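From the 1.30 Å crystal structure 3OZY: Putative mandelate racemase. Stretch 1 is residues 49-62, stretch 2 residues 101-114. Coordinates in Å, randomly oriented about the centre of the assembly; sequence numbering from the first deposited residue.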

# COMPACT_ATOMS: atom_id res chain seq x y z
N VAL A 49 -20.25 10.98 -9.07
CA VAL A 49 -19.01 10.68 -9.77
C VAL A 49 -17.79 11.04 -8.92
O VAL A 49 -17.87 11.86 -8.00
CB VAL A 49 -18.90 11.39 -11.15
CG1 VAL A 49 -20.04 10.95 -12.07
CG2 VAL A 49 -18.88 12.90 -10.99
N GLY A 50 -16.66 10.41 -9.25
CA GLY A 50 -15.43 10.64 -8.52
C GLY A 50 -14.22 10.24 -9.33
O GLY A 50 -14.33 9.82 -10.49
N SER A 51 -13.04 10.39 -8.73
CA SER A 51 -11.78 10.00 -9.36
C SER A 51 -10.81 9.55 -8.29
O SER A 51 -10.67 10.23 -7.27
CB SER A 51 -11.15 11.18 -10.10
OG SER A 51 -9.82 10.86 -10.49
N PRO A 52 -10.11 8.42 -8.51
CA PRO A 52 -9.07 7.92 -7.60
C PRO A 52 -7.67 8.40 -7.98
O PRO A 52 -6.68 7.75 -7.63
CB PRO A 52 -9.15 6.41 -7.81
CG PRO A 52 -9.47 6.31 -9.30
CD PRO A 52 -10.47 7.42 -9.53
N SER A 53 -7.59 9.52 -8.69
CA SER A 53 -6.32 10.16 -9.01
C SER A 53 -5.45 9.30 -9.94
O SER A 53 -5.94 8.41 -10.65
CB SER A 53 -5.59 10.54 -7.72
OG SER A 53 -4.44 11.34 -7.96
N GLY A 54 -4.16 9.58 -9.94
CA GLY A 54 -3.20 8.91 -10.80
C GLY A 54 -1.85 9.57 -10.63
O GLY A 54 -1.74 10.57 -9.94
N PRO A 55 -0.80 9.02 -11.26
CA PRO A 55 -0.86 7.83 -12.11
C PRO A 55 -0.92 6.54 -11.29
O PRO A 55 -0.11 6.30 -10.39
CB PRO A 55 0.46 7.90 -12.90
CG PRO A 55 1.39 8.68 -12.00
CD PRO A 55 0.53 9.66 -11.26
N TYR A 56 -1.92 5.74 -11.62
CA TYR A 56 -2.04 4.36 -11.16
C TYR A 56 -2.60 3.60 -12.36
O TYR A 56 -3.48 4.13 -13.06
CB TYR A 56 -3.06 4.21 -10.03
CG TYR A 56 -2.88 5.05 -8.79
CD1 TYR A 56 -1.90 4.74 -7.85
CD2 TYR A 56 -3.74 6.10 -8.51
CE1 TYR A 56 -1.75 5.49 -6.69
CE2 TYR A 56 -3.61 6.85 -7.36
CZ TYR A 56 -2.62 6.53 -6.44
OH TYR A 56 -2.49 7.28 -5.28
N ASP A 57 -2.13 2.37 -12.58
CA ASP A 57 -2.61 1.59 -13.71
C ASP A 57 -4.14 1.56 -13.78
O ASP A 57 -4.80 1.24 -12.79
CB ASP A 57 -2.08 0.17 -13.65
CG ASP A 57 -2.47 -0.64 -14.86
OD1 ASP A 57 -1.78 -0.52 -15.90
OD2 ASP A 57 -3.49 -1.37 -14.79
N LEU A 58 -4.69 1.86 -14.95
CA LEU A 58 -6.14 2.01 -15.06
C LEU A 58 -6.89 0.69 -14.91
O LEU A 58 -7.99 0.68 -14.37
CB LEU A 58 -6.53 2.68 -16.38
CG LEU A 58 -6.07 4.12 -16.58
CD1 LEU A 58 -6.71 4.68 -17.85
CD2 LEU A 58 -6.42 5.00 -15.39
N ALA A 59 -6.30 -0.42 -15.38
CA ALA A 59 -6.94 -1.72 -15.22
C ALA A 59 -6.95 -2.15 -13.75
O ALA A 59 -7.95 -2.69 -13.26
CB ALA A 59 -6.27 -2.77 -16.09
N VAL A 60 -5.84 -1.91 -13.04
CA VAL A 60 -5.81 -2.18 -11.61
C VAL A 60 -6.90 -1.39 -10.88
O VAL A 60 -7.66 -1.95 -10.10
CB VAL A 60 -4.43 -1.86 -11.01
CG1 VAL A 60 -4.47 -1.89 -9.48
CG2 VAL A 60 -3.39 -2.84 -11.52
N LEU A 61 -6.99 -0.10 -11.16
CA LEU A 61 -8.03 0.72 -10.54
C LEU A 61 -9.44 0.25 -10.88
O LEU A 61 -10.30 0.16 -9.99
CB LEU A 61 -7.87 2.18 -10.97
CG LEU A 61 -6.77 3.00 -10.30
CD1 LEU A 61 -6.61 4.34 -11.00
CD2 LEU A 61 -7.05 3.23 -8.82
N LYS A 62 -9.68 -0.02 -12.15
CA LYS A 62 -11.01 -0.44 -12.58
C LYS A 62 -11.44 -1.72 -11.88
O LYS A 62 -12.58 -1.83 -11.39
CB LYS A 62 -11.05 -0.63 -14.10
CG LYS A 62 -12.40 -1.07 -14.64
CD LYS A 62 -12.33 -1.19 -16.17
CE LYS A 62 -13.66 -1.58 -16.79
NZ LYS A 62 -14.69 -0.51 -16.69
N SER A 101 -1.97 1.89 -0.19
CA SER A 101 -1.96 1.25 -1.50
C SER A 101 -2.86 1.93 -2.52
O SER A 101 -3.68 2.78 -2.19
CB SER A 101 -2.46 -0.18 -1.34
OG SER A 101 -3.86 -0.17 -1.05
N VAL A 102 -2.71 1.49 -3.76
CA VAL A 102 -3.64 1.81 -4.83
C VAL A 102 -5.10 1.47 -4.44
O VAL A 102 -6.03 2.09 -4.95
CB VAL A 102 -3.23 1.10 -6.15
CG1 VAL A 102 -3.28 -0.42 -5.99
CG2 VAL A 102 -4.08 1.57 -7.32
N GLY A 103 -5.30 0.50 -3.55
CA GLY A 103 -6.64 0.21 -3.08
C GLY A 103 -7.23 1.35 -2.27
O GLY A 103 -8.44 1.60 -2.30
N ILE A 104 -6.38 2.06 -1.53
CA ILE A 104 -6.83 3.24 -0.79
C ILE A 104 -7.20 4.38 -1.76
O ILE A 104 -8.19 5.07 -1.54
CB ILE A 104 -5.76 3.70 0.24
CG1 ILE A 104 -5.39 2.56 1.21
CG2 ILE A 104 -6.24 4.95 0.99
CD1 ILE A 104 -6.51 2.18 2.19
N ALA A 105 -6.42 4.54 -2.83
CA ALA A 105 -6.78 5.50 -3.87
C ALA A 105 -8.12 5.11 -4.50
O ALA A 105 -9.00 5.95 -4.68
CB ALA A 105 -5.68 5.61 -4.92
N ALA A 106 -8.29 3.83 -4.81
CA ALA A 106 -9.57 3.34 -5.34
C ALA A 106 -10.74 3.68 -4.42
O ALA A 106 -11.78 4.19 -4.86
CB ALA A 106 -9.49 1.82 -5.60
N MET A 107 -10.57 3.42 -3.12
CA MET A 107 -11.60 3.77 -2.13
C MET A 107 -11.91 5.25 -2.17
O MET A 107 -13.05 5.68 -1.95
CB MET A 107 -11.12 3.47 -0.70
CG MET A 107 -11.14 2.04 -0.27
SD MET A 107 -10.79 1.95 1.50
CE MET A 107 -12.26 2.72 2.20
N SER A 108 -10.86 6.04 -2.38
CA SER A 108 -10.99 7.49 -2.39
C SER A 108 -11.90 7.97 -3.51
O SER A 108 -12.72 8.86 -3.32
CB SER A 108 -9.62 8.14 -2.56
OG SER A 108 -8.72 7.76 -1.53
N GLY A 109 -11.73 7.38 -4.69
CA GLY A 109 -12.55 7.72 -5.85
C GLY A 109 -14.02 7.41 -5.59
O GLY A 109 -14.91 8.19 -5.92
N VAL A 110 -14.27 6.25 -4.97
CA VAL A 110 -15.62 5.84 -4.63
C VAL A 110 -16.22 6.74 -3.54
O VAL A 110 -17.38 7.16 -3.62
CB VAL A 110 -15.64 4.37 -4.20
CG1 VAL A 110 -17.00 3.97 -3.59
CG2 VAL A 110 -15.27 3.47 -5.38
N ASP A 111 -15.41 7.05 -2.53
CA ASP A 111 -15.84 7.95 -1.46
C ASP A 111 -16.23 9.34 -1.99
O ASP A 111 -17.25 9.91 -1.60
CB ASP A 111 -14.75 8.06 -0.38
CG ASP A 111 -15.16 8.91 0.81
OD1 ASP A 111 -15.80 8.37 1.74
OD2 ASP A 111 -14.85 10.12 0.83
N ILE A 112 -15.41 9.88 -2.89
CA ILE A 112 -15.75 11.15 -3.53
C ILE A 112 -17.09 11.02 -4.25
O ILE A 112 -17.94 11.91 -4.15
CB ILE A 112 -14.64 11.62 -4.49
CG1 ILE A 112 -13.43 12.10 -3.69
CG2 ILE A 112 -15.15 12.74 -5.38
CD1 ILE A 112 -12.16 12.30 -4.51
N ALA A 113 -17.30 9.92 -4.97
CA ALA A 113 -18.57 9.72 -5.68
C ALA A 113 -19.75 9.68 -4.71
O ALA A 113 -20.82 10.21 -5.02
CB ALA A 113 -18.52 8.47 -6.55
N LEU A 114 -19.57 9.07 -3.54
CA LEU A 114 -20.65 9.03 -2.56
C LEU A 114 -20.97 10.43 -2.04
O LEU A 114 -22.13 10.76 -1.81
CB LEU A 114 -20.30 8.09 -1.40
CG LEU A 114 -20.23 6.61 -1.77
CD1 LEU A 114 -19.79 5.78 -0.59
CD2 LEU A 114 -21.59 6.12 -2.29

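How can the chain from Val49 to Pro52 lie almost directly on a helix? Backbone meets backbone along much of this line, with little side chain between. The CA atoms of Pro52 and Gly109 are 3.9 Å apart, those of Val49 and Ala113 4.2 Å. A CB on Gly109 would point toward the other stretch and fall 2.8 Å from Pro52 N, a clash; one on Gly50 would fall 2.2 Å from Gly109 O. Two glycines thus leave the hollow in which the backbones nestle, while the side chains of Val49 and Ser51 point away from the helix.

What passes between these backbones when no hydrogen bond crosses? Three CA-H...O contacts run in both directions: Ala113 CA to Val49 O at 3.2 Å, Gly50 CA to Gly109 O at 3.6 Å, and Gly109 CA to Ser51 O at 3.4 Å. Val49 O is buried here with no hydrogen-bond partner in the model. Ile112 adds bulk beside Gly50, its CG2 3.8 Å from Gly50 CA.

Where does Pro52 fit? Its ring rests on the helix backbone, with Pro52 CB 3.2 Å from Ala105 O and 4.0 Å from Ala106 CA. The small side chain of Ala105 also leaves room for the Tyr56 ring, which approaches obliquely until Tyr56 CE2 is 3.4 Å from Ala105 CB.

Which bump dominates the start of the helix? Val102, which has the largest covered area, projects among three side chains. Val102 CG2 lies 3.9 Å from Tyr56 CD1 and 3.7 Å from Leu61 CD2, and Val60 CG1 touches both Val102 methyls, 4.0 Å from Val102 CG1 and 4.1 Å from Val102 CG2. Leu61 starts out sideways, but its end comes nearer the helix, bringing CD2 within 4.3 Å of Ala106 CB.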